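Local coordinates for protein Cg9734-pa (Drosophila melanogaster, PDB 2BK9) that binds heme in a globin fold, with a histidine on either side of the iron, and probably carries oxygen, at residues 6-11 / 128-133; 66-71 / 86-91; 104-109 / 137-142. The protein carries 1 engineered substitution. All coordinates share one frame; numbering follows the deposited sequence.

Contact 1: 6-11 / 128-133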
loop_
_atom_site.group_PDB
_atom_site.type_symbol
_atom_site.label_atom_id
_atom_site.label_comp_id
_atom_site.label_asym_id
_atom_site.label_seq_id
_atom_site.Cartn_x
_atom_site.Cartn_y
_atom_site.Cartn_z
ATOM N N VAL A 6 -10.906 -11.595 8.738
ATOM C CA VAL A 6 -9.610 -11.312 9.343
ATOM C C VAL A 6 -8.651 -12.452 9.135
ATOM O O VAL A 6 -7.495 -12.261 8.773
ATOM C CB VAL A 6 -9.763 -11.011 10.827
ATOM C CG1 VAL A 6 -8.433 -10.945 11.507
ATOM C CG2 VAL A 6 -10.578 -9.717 11.007
ATOM N N GLN A 7 -9.112 -13.662 9.388
ATOM C CA GLN A 7 -8.257 -14.824 9.244
ATOM C C GLN A 7 -7.819 -14.981 7.806
ATOM O O GLN A 7 -6.684 -15.349 7.532
ATOM C CB GLN A 7 -8.999 -16.076 9.758
ATOM C CG GLN A 7 -8.250 -17.358 9.592
ATOM C CD GLN A 7 -7.018 -17.540 10.506
ATOM O OE1 GLN A 7 -6.609 -16.648 11.227
ATOM N NE2 GLN A 7 -6.419 -18.740 10.453
ATOM N N LEU A 8 -8.723 -14.769 6.868
ATOM C CA LEU A 8 -8.378 -14.877 5.461
ATOM C C LEU A 8 -7.273 -13.890 5.076
ATOM O O LEU A 8 -6.340 -14.236 4.376
ATOM C CB LEU A 8 -9.654 -14.673 4.647
ATOM C CG LEU A 8 -9.564 -14.890 3.143
ATOM C CD1 LEU A 8 -9.001 -13.579 2.451
ATOM C CD2 LEU A 8 -8.805 -16.228 2.799
ATOM N N ILE A 9 -7.409 -12.657 5.529
ATOM C CA ILE A 9 -6.363 -11.648 5.259
ATOM C C ILE A 9 -5.024 -12.122 5.856
ATOM O O ILE A 9 -4.004 -12.128 5.176
ATOM C CB ILE A 9 -6.773 -10.295 5.817
ATOM C CG1 ILE A 9 -7.882 -9.606 4.980
ATOM C CG2 ILE A 9 -5.579 -9.332 5.825
ATOM C CD1 ILE A 9 -7.569 -8.789 3.788
ATOM N N LYS A 10 -5.044 -12.540 7.099
ATOM C CA LYS A 10 -3.803 -12.964 7.726
ATOM C C LYS A 10 -3.136 -14.105 6.991
ATOM O O LYS A 10 -1.931 -14.077 6.734
ATOM C CB LYS A 10 -4.005 -13.279 9.198
ATOM C CG LYS A 10 -4.245 -12.049 10.034
ATOM C CD LYS A 10 -4.314 -12.408 11.506
ATOM C CE LYS A 10 -4.435 -11.187 12.362
ATOM N NZ LYS A 10 -3.827 -11.526 13.678
ATOM N N LYS A 11 -3.901 -15.124 6.680
ATOM C CA LYS A 11 -3.331 -16.308 6.075
ATOM C C LYS A 11 -2.857 -16.021 4.640
ATOM O O LYS A 11 -1.789 -16.464 4.261
ATOM C CB LYS A 11 -4.312 -17.449 6.083
ATOM C CG LYS A 11 -4.682 -18.025 7.443
ATOM C CD LYS A 11 -3.492 -18.419 8.321
ATOM C CE LYS A 11 -2.645 -19.507 7.693
ATOM N NZ LYS A 11 -1.506 -19.888 8.543
ATOM N N ALA A 128 -10.465 -11.418 -2.824
ATOM C CA ALA A 128 -9.993 -10.108 -3.279
ATOM C C ALA A 128 -10.889 -9.009 -2.733
ATOM O O ALA A 128 -10.407 -7.939 -2.360
ATOM C CB ALA A 128 -9.922 -10.041 -4.770
ATOM N N ALA A 129 -12.211 -9.244 -2.661
ATOM C CA ALA A 129 -13.110 -8.279 -2.105
ATOM C C ALA A 129 -12.842 -8.025 -0.637
ATOM O O ALA A 129 -12.936 -6.885 -0.179
ATOM C CB ALA A 129 -14.545 -8.712 -2.324
ATOM N N THR A 130 -12.480 -9.051 0.104
ATOM C CA THR A 130 -12.149 -8.875 1.513
ATOM C C THR A 130 -10.922 -7.965 1.647
ATOM O O THR A 130 -10.903 -7.073 2.468
ATOM C CB THR A 130 -11.909 -10.241 2.160
ATOM O OG1 THR A 130 -13.123 -11.006 2.045
ATOM C CG2 THR A 130 -11.520 -10.129 3.598
ATOM N N TRP A 131 -9.909 -8.230 0.824
ATOM C CA TRP A 131 -8.738 -7.369 0.789
ATOM C C TRP A 131 -9.107 -5.929 0.414
ATOM O O TRP A 131 -8.595 -4.975 1.002
ATOM C CB TRP A 131 -7.678 -7.915 -0.160
ATOM C CG TRP A 131 -6.780 -8.905 0.475
ATOM C CD1 TRP A 131 -6.945 -10.251 0.523
ATOM C CD2 TRP A 131 -5.625 -8.627 1.239
ATOM N NE1 TRP A 131 -5.923 -10.838 1.235
ATOM C CE2 TRP A 131 -5.095 -9.863 1.674
ATOM C CE3 TRP A 131 -4.966 -7.449 1.586
ATOM C CZ2 TRP A 131 -3.950 -9.934 2.419
ATOM C CZ3 TRP A 131 -3.821 -7.527 2.327
ATOM C CH2 TRP A 131 -3.316 -8.768 2.718
ATOM N N ALA A 132 -9.966 -5.753 -0.583
ATOM C CA ALA A 132 -10.367 -4.420 -0.982
ATOM C C ALA A 132 -11.086 -3.703 0.152
ATOM O O ALA A 132 -10.962 -2.477 0.254
ATOM C CB ALA A 132 -11.213 -4.447 -2.213
ATOM N N LYS A 133 -11.823 -4.426 0.989
ATOM C CA LYS A 133 -12.445 -3.799 2.158
ATOM C C LYS A 133 -11.403 -3.252 3.135
ATOM O O LYS A 133 -11.573 -2.142 3.665
ATOM C CB LYS A 133 -13.313 -4.829 2.833
ATOM C CG LYS A 133 -14.141 -4.357 3.962
ATOM C CD LYS A 133 -15.238 -5.333 4.351
ATOM C CE LYS A 133 -15.182 -6.727 3.849
ATOM N NZ LYS A 133 -16.164 -7.087 2.788
#

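Contact 2: 66-71 / 86-91. With HEM (protoporphyrin IX containing Fe), chain B.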
loop_
_atom_site.group_PDB
_atom_site.type_symbol
_atom_site.label_atom_id
_atom_site.label_comp_id
_atom_site.label_asym_id
_atom_site.label_seq_id
_atom_site.Cartn_x
_atom_site.Cartn_y
_atom_site.Cartn_z
ATOM N N ILE A 66 5.265 -2.678 2.150
ATOM C CA ILE A 66 5.025 -4.018 2.716
ATOM C C ILE A 66 4.968 -3.992 4.250
ATOM O O ILE A 66 4.078 -4.588 4.853
ATOM C CB ILE A 66 6.079 -5.033 2.207
ATOM C CG1 ILE A 66 6.012 -5.165 0.681
ATOM C CG2 ILE A 66 5.860 -6.368 2.901
ATOM C CD1 ILE A 66 4.720 -5.684 0.109
ATOM N N ARG A 67 5.905 -3.297 4.876
ATOM C CA ARG A 67 5.959 -3.288 6.333
ATOM C C ARG A 67 4.786 -2.573 6.958
ATOM O O ARG A 67 4.310 -2.977 8.010
ATOM C CB ARG A 67 7.296 -2.749 6.798
ATOM C CG ARG A 67 8.424 -3.809 6.583
ATOM C CD ARG A 67 9.788 -3.422 7.141
ATOM N NE ARG A 67 10.500 -2.505 6.254
ATOM C CZ ARG A 67 11.192 -2.878 5.183
ATOM N NH1 ARG A 67 11.255 -4.150 4.772
ATOM N NH2 ARG A 67 11.804 -1.944 4.483
ATOM N N VAL A 68 4.317 -1.483 6.350
ATOM C CA VAL A 68 3.180 -0.788 6.890
ATOM C C VAL A 68 1.909 -1.633 6.756
ATOM O O VAL A 68 1.090 -1.655 7.668
ATOM C CB VAL A 68 3.030 0.612 6.225
ATOM C CG1 VAL A 68 1.745 1.301 6.614
ATOM C CG2 VAL A 68 4.233 1.492 6.618
ATOM N N PHE A 69 1.732 -2.303 5.627
ATOM C CA PHE A 69 0.644 -3.262 5.553
ATOM C C PHE A 69 0.788 -4.377 6.573
ATOM O O PHE A 69 -0.178 -4.768 7.198
ATOM C CB PHE A 69 0.501 -3.815 4.131
ATOM C CG PHE A 69 -0.406 -2.966 3.299
ATOM C CD1 PHE A 69 0.055 -1.995 2.477
ATOM C CD2 PHE A 69 -1.790 -3.037 3.478
ATOM C CE1 PHE A 69 -0.836 -1.209 1.754
ATOM C CE2 PHE A 69 -2.630 -2.255 2.761
ATOM C CZ PHE A 69 -2.136 -1.354 1.880
ATOM N N ASP A 70 2.009 -4.851 6.798
ATOM C CA ASP A 70 2.188 -5.909 7.788
ATOM C C ASP A 70 1.791 -5.433 9.194
ATOM O O ASP A 70 1.102 -6.145 9.931
ATOM C CB ASP A 70 3.612 -6.398 7.787
ATOM C CG ASP A 70 3.780 -7.613 8.600
ATOM O OD1 ASP A 70 3.158 -8.640 8.333
ATOM O OD2 ASP A 70 4.525 -7.586 9.589
ATOM N N GLU A 71 2.216 -4.224 9.527
ATOM C CA GLU A 71 1.830 -3.646 10.799
ATOM C C GLU A 71 0.313 -3.541 10.965
ATOM O O GLU A 71 -0.231 -3.780 12.055
ATOM C CB GLU A 71 2.477 -2.267 10.933
ATOM C CG GLU A 71 3.953 -2.228 11.167
ATOM C CD GLU A 71 4.279 -2.517 12.582
ATOM O OE1 GLU A 71 3.640 -1.881 13.473
ATOM O OE2 GLU A 71 5.167 -3.353 12.754
ATOM N N ASP A 86 -6.059 3.863 12.525
ATOM C CA ASP A 86 -6.170 5.299 12.358
ATOM C C ASP A 86 -4.807 5.942 12.617
ATOM O O ASP A 86 -4.391 6.862 11.887
ATOM C CB ASP A 86 -7.224 5.895 13.261
ATOM C CG ASP A 86 -7.474 7.328 12.908
ATOM O OD1 ASP A 86 -8.176 7.621 11.958
ATOM O OD2 ASP A 86 -6.947 8.234 13.548
ATOM N N GLU A 87 -4.107 5.493 13.654
ATOM C CA GLU A 87 -2.797 6.028 13.950
ATOM C C GLU A 87 -1.831 5.774 12.807
ATOM O O GLU A 87 -1.133 6.680 12.374
ATOM C CB GLU A 87 -2.293 5.423 15.257
ATOM C CG GLU A 87 -0.935 5.916 15.592
ATOM C CD GLU A 87 -0.310 5.269 16.817
ATOM O OE1 GLU A 87 -0.842 4.266 17.395
ATOM O OE2 GLU A 87 0.776 5.740 17.215
ATOM N N ILE A 88 -1.713 4.528 12.388
ATOM C CA ILE A 88 -0.759 4.149 11.350
ATOM C C ILE A 88 -0.974 5.025 10.118
ATOM O O ILE A 88 -0.038 5.587 9.549
ATOM C CB ILE A 88 -0.893 2.662 11.029
ATOM C CG1 ILE A 88 -0.372 1.798 12.207
ATOM C CG2 ILE A 88 -0.206 2.319 9.740
ATOM C CD1 ILE A 88 -0.815 0.360 12.145
ATOM N N TRP A 89 -2.209 5.040 9.648
ATOM C CA TRP A 89 -2.483 5.590 8.310
ATOM C C TRP A 89 -2.612 7.106 8.312
ATOM O O TRP A 89 -2.356 7.731 7.300
ATOM C CB TRP A 89 -3.651 4.861 7.679
ATOM C CG TRP A 89 -3.243 3.473 7.317
ATOM C CD1 TRP A 89 -3.419 2.323 8.061
ATOM C CD2 TRP A 89 -2.505 3.089 6.175
ATOM N NE1 TRP A 89 -2.827 1.267 7.424
ATOM C CE2 TRP A 89 -2.273 1.716 6.258
ATOM C CE3 TRP A 89 -2.037 3.776 5.069
ATOM C CZ2 TRP A 89 -1.611 1.015 5.259
ATOM C CZ3 TRP A 89 -1.372 3.079 4.086
ATOM C CH2 TRP A 89 -1.182 1.713 4.183
ATOM N N THR A 90 -2.983 7.697 9.445
ATOM C CA THR A 90 -2.910 9.137 9.548
ATOM C C THR A 90 -1.478 9.599 9.434
ATOM O O THR A 90 -1.152 10.569 8.740
ATOM C CB THR A 90 -3.566 9.631 10.822
ATOM O OG1 THR A 90 -4.968 9.323 10.789
ATOM C CG2 THR A 90 -3.432 11.140 10.935
ATOM N N LYS A 91 -0.575 8.859 10.065
ATOM C CA LYS A 91 0.836 9.209 10.003
ATOM C C LYS A 91 1.376 9.046 8.576
ATOM O O LYS A 91 2.074 9.923 8.074
ATOM C CB LYS A 91 1.658 8.404 11.011
ATOM C CG LYS A 91 3.133 8.724 10.908
ATOM C CD LYS A 91 3.939 8.109 12.037
ATOM C CE LYS A 91 5.374 8.523 11.933
ATOM N NZ LYS A 91 5.603 9.932 12.382
HETATM C CHA HEM B . 8.074 8.350 1.658
HETATM C CHB HEM B . 5.024 4.878 2.989
HETATM C CHC HEM B . 2.502 5.724 -0.963
HETATM C CHD HEM B . 5.764 8.841 -2.508
HETATM C C1A HEM B . 7.418 7.388 2.381
HETATM C C2A HEM B . 7.731 7.012 3.760
HETATM C C3A HEM B . 6.871 6.048 4.162
HETATM C C4A HEM B . 6.040 5.786 3.022
HETATM C CMA HEM B . 6.731 5.296 5.499
HETATM C CAA HEM B . 8.855 7.657 4.578
HETATM C CBA HEM B . 8.434 9.035 5.087
HETATM C CGA HEM B . 9.641 9.635 5.758
HETATM O O1A HEM B . 10.551 10.157 5.049
HETATM O O2A HEM B . 9.693 9.604 6.999
HETATM C C1B HEM B . 4.084 4.755 1.994
HETATM C C2B HEM B . 2.926 3.911 2.083
HETATM C C3B HEM B . 2.214 4.154 0.965
HETATM C C4B HEM B . 2.878 5.176 0.215
HETATM C CMB HEM B . 2.644 2.962 3.214
HETATM C CAB HEM B . 0.893 3.609 0.580
HETATM C CBB HEM B . 0.444 2.401 0.864
HETATM C C1C HEM B . 3.140 6.643 -1.736
HETATM C C2C HEM B . 2.682 7.190 -3.009
HETATM C C3C HEM B . 3.620 8.013 -3.477
HETATM C C4C HEM B . 4.671 8.043 -2.493
HETATM C CMC HEM B . 1.334 6.851 -3.644
HETATM C CAC HEM B . 3.538 8.758 -4.782
HETATM C CBC HEM B . 4.537 9.151 -5.544
HETATM C C1D HEM B . 6.698 8.980 -1.535
HETATM C C2D HEM B . 7.754 9.901 -1.556
HETATM C C3D HEM B . 8.458 9.756 -0.329
HETATM C C4D HEM B . 7.739 8.740 0.392
HETATM C CMD HEM B . 8.112 10.829 -2.702
HETATM C CAD HEM B . 9.670 10.545 0.090
HETATM C CBD HEM B . 10.932 9.967 -0.470
HETATM C CGD HEM B . 12.162 10.736 -0.101
HETATM O O1D HEM B . 13.252 10.436 -0.643
HETATM O O2D HEM B . 12.068 11.661 0.750
HETATM N NA HEM B . 6.361 6.646 1.968
HETATM N NB HEM B . 4.049 5.534 0.831
HETATM N NC HEM B . 4.362 7.190 -1.442
HETATM N ND HEM B . 6.691 8.291 -0.342
HETATM FE FE HEM B . 5.401 6.900 0.253
#

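Contact 3: 104-109 / 137-142. With HEM (protoporphyrin IX containing Fe), chain B.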
loop_
_atom_site.group_PDB
_atom_site.type_symbol
_atom_site.label_atom_id
_atom_site.label_comp_id
_atom_site.label_asym_id
_atom_site.label_seq_id
_atom_site.Cartn_x
_atom_site.Cartn_y
_atom_site.Cartn_z
ATOM N N GLU A 104 -5.549 11.001 -6.496
ATOM C CA GLU A 104 -5.380 10.215 -7.686
ATOM C C GLU A 104 -4.151 9.306 -7.611
ATOM O O GLU A 104 -4.250 8.134 -7.966
ATOM C CB GLU A 104 -5.295 11.134 -8.923
ATOM C CG GLU A 104 -5.179 10.314 -10.196
ATOM C CD GLU A 104 -4.857 11.073 -11.434
ATOM O OE1 GLU A 104 -5.166 10.566 -12.538
ATOM O OE2 GLU A 104 -4.319 12.187 -11.314
ATOM N N SER A 105 -3.029 9.850 -7.149
ATOM C CA SER A 105 -1.835 9.044 -7.000
ATOM C C SER A 105 -2.046 7.886 -6.034
ATOM O O SER A 105 -1.676 6.749 -6.321
ATOM C CB SER A 105 -0.705 9.942 -6.521
ATOM O OG SER A 105 0.488 9.263 -6.336
ATOM N N TYR A 106 -2.624 8.133 -4.862
ATOM C CA TYR A 106 -2.974 7.062 -3.965
ATOM C C TYR A 106 -3.889 6.033 -4.641
ATOM O O TYR A 106 -3.690 4.825 -4.483
ATOM C CB TYR A 106 -3.631 7.556 -2.696
ATOM C CG TYR A 106 -2.673 8.090 -1.656
ATOM C CD1 TYR A 106 -1.829 7.250 -0.952
ATOM C CD2 TYR A 106 -2.662 9.442 -1.350
ATOM C CE1 TYR A 106 -0.999 7.700 0.034
ATOM C CE2 TYR A 106 -1.835 9.914 -0.345
ATOM C CZ TYR A 106 -1.024 9.044 0.364
ATOM O OH TYR A 106 -0.230 9.481 1.376
ATOM N N ASN A 107 -4.898 6.480 -5.367
ATOM C CA ASN A 107 -5.826 5.560 -6.025
ATOM C C ASN A 107 -5.130 4.759 -7.123
ATOM O O ASN A 107 -5.446 3.582 -7.319
ATOM C CB ASN A 107 -7.050 6.303 -6.522
ATOM C CG ASN A 107 -7.996 6.644 -5.412
ATOM O OD1 ASN A 107 -8.112 5.915 -4.421
ATOM N ND2 ASN A 107 -8.686 7.789 -5.549
ATOM N N GLN A 108 -4.155 5.354 -7.804
ATOM C CA GLN A 108 -3.308 4.639 -8.736
ATOM C C GLN A 108 -2.587 3.483 -8.021
ATOM O O GLN A 108 -2.578 2.340 -8.484
ATOM C CB GLN A 108 -2.296 5.611 -9.381
ATOM C CG GLN A 108 -2.912 6.523 -10.402
ATOM C CD GLN A 108 -1.982 7.645 -10.826
ATOM O OE1 GLN A 108 -0.982 7.923 -10.171
ATOM N NE2 GLN A 108 -2.309 8.296 -11.926
ATOM N N LEU A 109 -1.991 3.765 -6.865
ATOM C CA LEU A 109 -1.293 2.743 -6.123
ATOM C C LEU A 109 -2.251 1.680 -5.609
ATOM O O LEU A 109 -1.898 0.501 -5.555
ATOM C CB LEU A 109 -0.503 3.376 -4.959
ATOM C CG LEU A 109 0.401 2.401 -4.212
ATOM C CD1 LEU A 109 1.517 1.861 -5.044
ATOM C CD2 LEU A 109 0.967 3.028 -2.957
ATOM N N HIS A 137 -10.750 0.773 3.773
ATOM C CA HIS A 137 -10.756 1.308 5.121
ATOM C C HIS A 137 -9.576 2.179 5.373
ATOM O O HIS A 137 -9.685 3.315 5.857
ATOM C CB HIS A 137 -10.856 0.204 6.164
ATOM C CG HIS A 137 -10.947 0.726 7.549
ATOM N ND1 HIS A 137 -12.130 1.161 8.091
ATOM C CD2 HIS A 137 -9.985 1.009 8.453
ATOM C CE1 HIS A 137 -11.902 1.605 9.313
ATOM N NE2 HIS A 137 -10.603 1.545 9.555
ATOM N N VAL A 138 -8.391 1.667 5.047
ATOM C CA VAL A 138 -7.213 2.460 5.326
ATOM C C VAL A 138 -7.143 3.707 4.436
ATOM O O VAL A 138 -6.679 4.738 4.869
ATOM C CB VAL A 138 -5.897 1.645 5.395
ATOM C CG1 VAL A 138 -6.045 0.510 6.375
ATOM C CG2 VAL A 138 -5.507 1.160 4.112
ATOM N N TYR A 139 -7.636 3.609 3.218
ATOM C CA TYR A 139 -7.719 4.794 2.330
ATOM C C TYR A 139 -8.673 5.835 2.878
ATOM O O TYR A 139 -8.424 7.043 2.703
ATOM C CB TYR A 139 -8.102 4.385 0.913
ATOM C CG TYR A 139 -6.894 4.124 0.076
ATOM C CD1 TYR A 139 -5.842 3.298 0.493
ATOM C CD2 TYR A 139 -6.745 4.722 -1.151
ATOM C CE1 TYR A 139 -4.713 3.072 -0.252
ATOM C CE2 TYR A 139 -5.574 4.496 -1.919
ATOM C CZ TYR A 139 -4.556 3.713 -1.427
ATOM O OH TYR A 139 -3.406 3.483 -2.141
ATOM N N ALA A 140 -9.756 5.420 3.533
ATOM C CA ALA A 140 -10.636 6.384 4.214
ATOM C C ALA A 140 -9.838 7.193 5.221
ATOM O O ALA A 140 -10.036 8.393 5.342
ATOM N N ILE A 141 -8.925 6.535 5.937
ATOM C CA ILE A 141 -8.121 7.193 6.917
ATOM C C ILE A 141 -7.174 8.199 6.253
ATOM O O ILE A 141 -7.059 9.369 6.679
ATOM C CB ILE A 141 -7.348 6.192 7.769
ATOM C CG1 ILE A 141 -8.276 5.247 8.541
ATOM C CG2 ILE A 141 -6.404 6.966 8.689
ATOM C CD1 ILE A 141 -7.610 4.006 9.095
ATOM N N ILE A 142 -6.483 7.775 5.195
ATOM C CA ILE A 142 -5.603 8.685 4.484
ATOM C C ILE A 142 -6.381 9.908 4.033
ATOM O O ILE A 142 -5.952 11.068 4.141
ATOM C CB ILE A 142 -4.963 7.987 3.247
ATOM C CG1 ILE A 142 -4.108 6.773 3.674
ATOM C CG2 ILE A 142 -4.110 8.998 2.438
ATOM C CD1 ILE A 142 -3.604 6.026 2.488
HETATM C CHA HEM B . 8.074 8.350 1.658
HETATM C CHB HEM B . 5.024 4.878 2.989
HETATM C CHC HEM B . 2.502 5.724 -0.963
HETATM C CHD HEM B . 5.764 8.841 -2.508
HETATM C C1A HEM B . 7.418 7.388 2.381
HETATM C C2A HEM B . 7.731 7.012 3.760
HETATM C C3A HEM B . 6.871 6.048 4.162
HETATM C C4A HEM B . 6.040 5.786 3.022
HETATM C CMA HEM B . 6.731 5.296 5.499
HETATM C CAA HEM B . 8.855 7.657 4.578
HETATM C CBA HEM B . 8.434 9.035 5.087
HETATM C CGA HEM B . 9.641 9.635 5.758
HETATM O O1A HEM B . 10.551 10.157 5.049
HETATM O O2A HEM B . 9.693 9.604 6.999
HETATM C C1B HEM B . 4.084 4.755 1.994
HETATM C C2B HEM B . 2.926 3.911 2.083
HETATM C C3B HEM B . 2.214 4.154 0.965
HETATM C C4B HEM B . 2.878 5.176 0.215
HETATM C CMB HEM B . 2.644 2.962 3.214
HETATM C CAB HEM B . 0.893 3.609 0.580
HETATM C CBB HEM B . 0.444 2.401 0.864
HETATM C C1C HEM B . 3.140 6.643 -1.736
HETATM C C2C HEM B . 2.682 7.190 -3.009
HETATM C C3C HEM B . 3.620 8.013 -3.477
HETATM C C4C HEM B . 4.671 8.043 -2.493
HETATM C CMC HEM B . 1.334 6.851 -3.644
HETATM C CAC HEM B . 3.538 8.758 -4.782
HETATM C CBC HEM B . 4.537 9.151 -5.544
HETATM C C1D HEM B . 6.698 8.980 -1.535
HETATM C C2D HEM B . 7.754 9.901 -1.556
HETATM C C3D HEM B . 8.458 9.756 -0.329
HETATM C C4D HEM B . 7.739 8.740 0.392
HETATM C CMD HEM B . 8.112 10.829 -2.702
HETATM C CAD HEM B . 9.670 10.545 0.090
HETATM C CBD HEM B . 10.932 9.967 -0.470
HETATM C CGD HEM B . 12.162 10.736 -0.101
HETATM O O1D HEM B . 13.252 10.436 -0.643
HETATM O O2D HEM B . 12.068 11.661 0.750
HETATM N NA HEM B . 6.361 6.646 1.968
HETATM N NB HEM B . 4.049 5.534 0.831
HETATM N NC HEM B . 4.362 7.190 -1.442
HETATM N ND HEM B . 6.691 8.291 -0.342
HETATM FE FE HEM B . 5.401 6.900 0.253
#

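Contact 1: 6-11 / 128-133
Ile9 reaches across to the indole of Trp131, where the helices 6-11 and 128-133 cross at nearly a right angle: their local axes pass 9.8 Å apart with a signed crossing angle of -96°. In the globin fold this is the crossing of the first helix, A, with the last, H. The closest pair of CA atoms, Ile9 and Trp131, lies 6.6 Å apart.

The main interaction, in the conformer described, is a CH-pi contact. Ile9 CD1 stands 3.3 Å from the centroid of the five-membered ring of Trp131, 13° off its normal. This is very short for a methyl, and Ile9 is modelled in two conformers, so the exact spacing is doubtful. The other branch of the same side chain, anti to the backbone N, serves the benzo part of the ring: Ile9 CG2 lies 3.8 Å from Trp131 CZ2.

The remaining contacts are looser. Thr130 runs beside Ile9, the two side chains pointing in opposite directions, and offers its methyl, CG2 being 3.9 Å from Ile9 CG1. Leu8, also modelled twice, brings its CD1 to 4.4 Å from Trp131 CD1, oblique to the ring.

Polar groups are satisfied beyond the touching side chains. Trp131 NE1 is hydrogen-bonded to Thr12 OG1, one turn beyond Leu8 in the A helix, and that hydroxyl also bonds to Leu8 O. The indole is thus tied by its nitrogen to the helix whose Ile9, in this conformer, lies over its face. Thr130 OG1 bonds back to Ser126 O in its own helix, leaving CG2 to meet Ile9.

Helix 56-75 joins the crossing through Ile73, which touches both Ile9 and Trp131, while helix 103-120 packs Leu114 and Leu117 against the indole.

Contact 2: 66-71 / 86-91
Val68 meets Ile88 and Trp89, and Phe69 meets Trp89, where the E and F helices of the globin fold, 66-71 and 86-91, run nearly antiparallel at 158°, with local axes 10.8 Å apart. His61, earlier in the first helix, and His96, at the C-terminal end of the second, are the axial ligands of the heme iron.

In the first shell, the two aromatic rings form a T-shaped pair. The six-membered ring of Trp89 turns its edge to the face of Phe69, with centroids 5.2 Å apart and planes at 62°; Trp89 CH2 comes to 3.8 Å from Phe69 CE1. Val68 uses a different surface of the indole. Its CG1, anti to the backbone N (chi1 172°), lies over the Trp89 face, 3.6 Å from CZ2 and offset toward the rim. The same methyl touches Ile88 CG2 at 3.8 Å, so one branch packs against both Ile88 and Trp89.

The heme adds to this shell. Its CMB methyl rests 3.8 Å from Val68 CB, while its vinyl carbon CBB lies at the edge of Trp89, in the ring plane, and obliquely to Phe69.

Further out, Val138 and Ile141 of helix 125-143 touch the indole side chain, and Trp13 of helix 3-17 packs on Phe69. The hydrogen bond of Trp89 NE1 to Ser72 OG further restrains the indole's rotation; Ser72 OG also bonds to Val68 O.

Contact 3: 104-109 / 137-142
Tyr139 and Tyr106 join the G and H helices of the globin fold, whose segments 104-109 and 137-142 run antiparallel at 164° with axes 11.7 Å apart.

One hydrogen bond spans the pair. Tyr139 OH donates to the backbone carbonyl Tyr106 O at 2.7 Å. The hydroxyl is raised 39° out of the carbonyl plane. Relative to the phenol ring, the acceptor lies at the edge, in plane. This gives a buried hydroxyl a partner in the facing helix.

The apolar contacts gather round Tyr106. Ile142 CG2, anti to the backbone N, stands over the face of the Tyr106 ring, a CH-pi contact 3.9 Å from the centroid, displaced toward the CE2 and CZ side. Tyr106 CB in turn packs 3.7 Å from Tyr139 CE2.

Toward the heme, Leu109 CD2 reaches the vinyl carbon CAB at 3.6 Å. Ser105 OG, hydrogen-bonded to Asn38 OD1, approaches the other vinyl, and Tyr106 lies beside the axial ligand His96.

At the exposed margin, Asn107 lies alongside Tyr139, its amide turned only 24° from the ring plane, with Asn107 OD1 3.7 Å from Tyr139 CD2 at the ring edge.

In the fold
Contacts 1 and 3 share helix 125-143, with centres about 17 Å apart: its earlier part crosses helix 3-17, its later part runs antiparallel to helix 103-120. Both are buried, whereas contact 2, between helices 56-75 and 81-96, is partly buried. Contact 1 lies furthest from the chain centre, about 14 Å against 9 and 8 Å, and does not touch the heme; contacts 2 and 3 do. Those two also meet directly, Thr90 OG1 standing 3.5 Å from Ile141 CG2. A methyl over an aromatic face recurs in all three, but the edge-to-face ring pair belongs to contact 2 and the segment-to-segment hydrogen bond to contact 3.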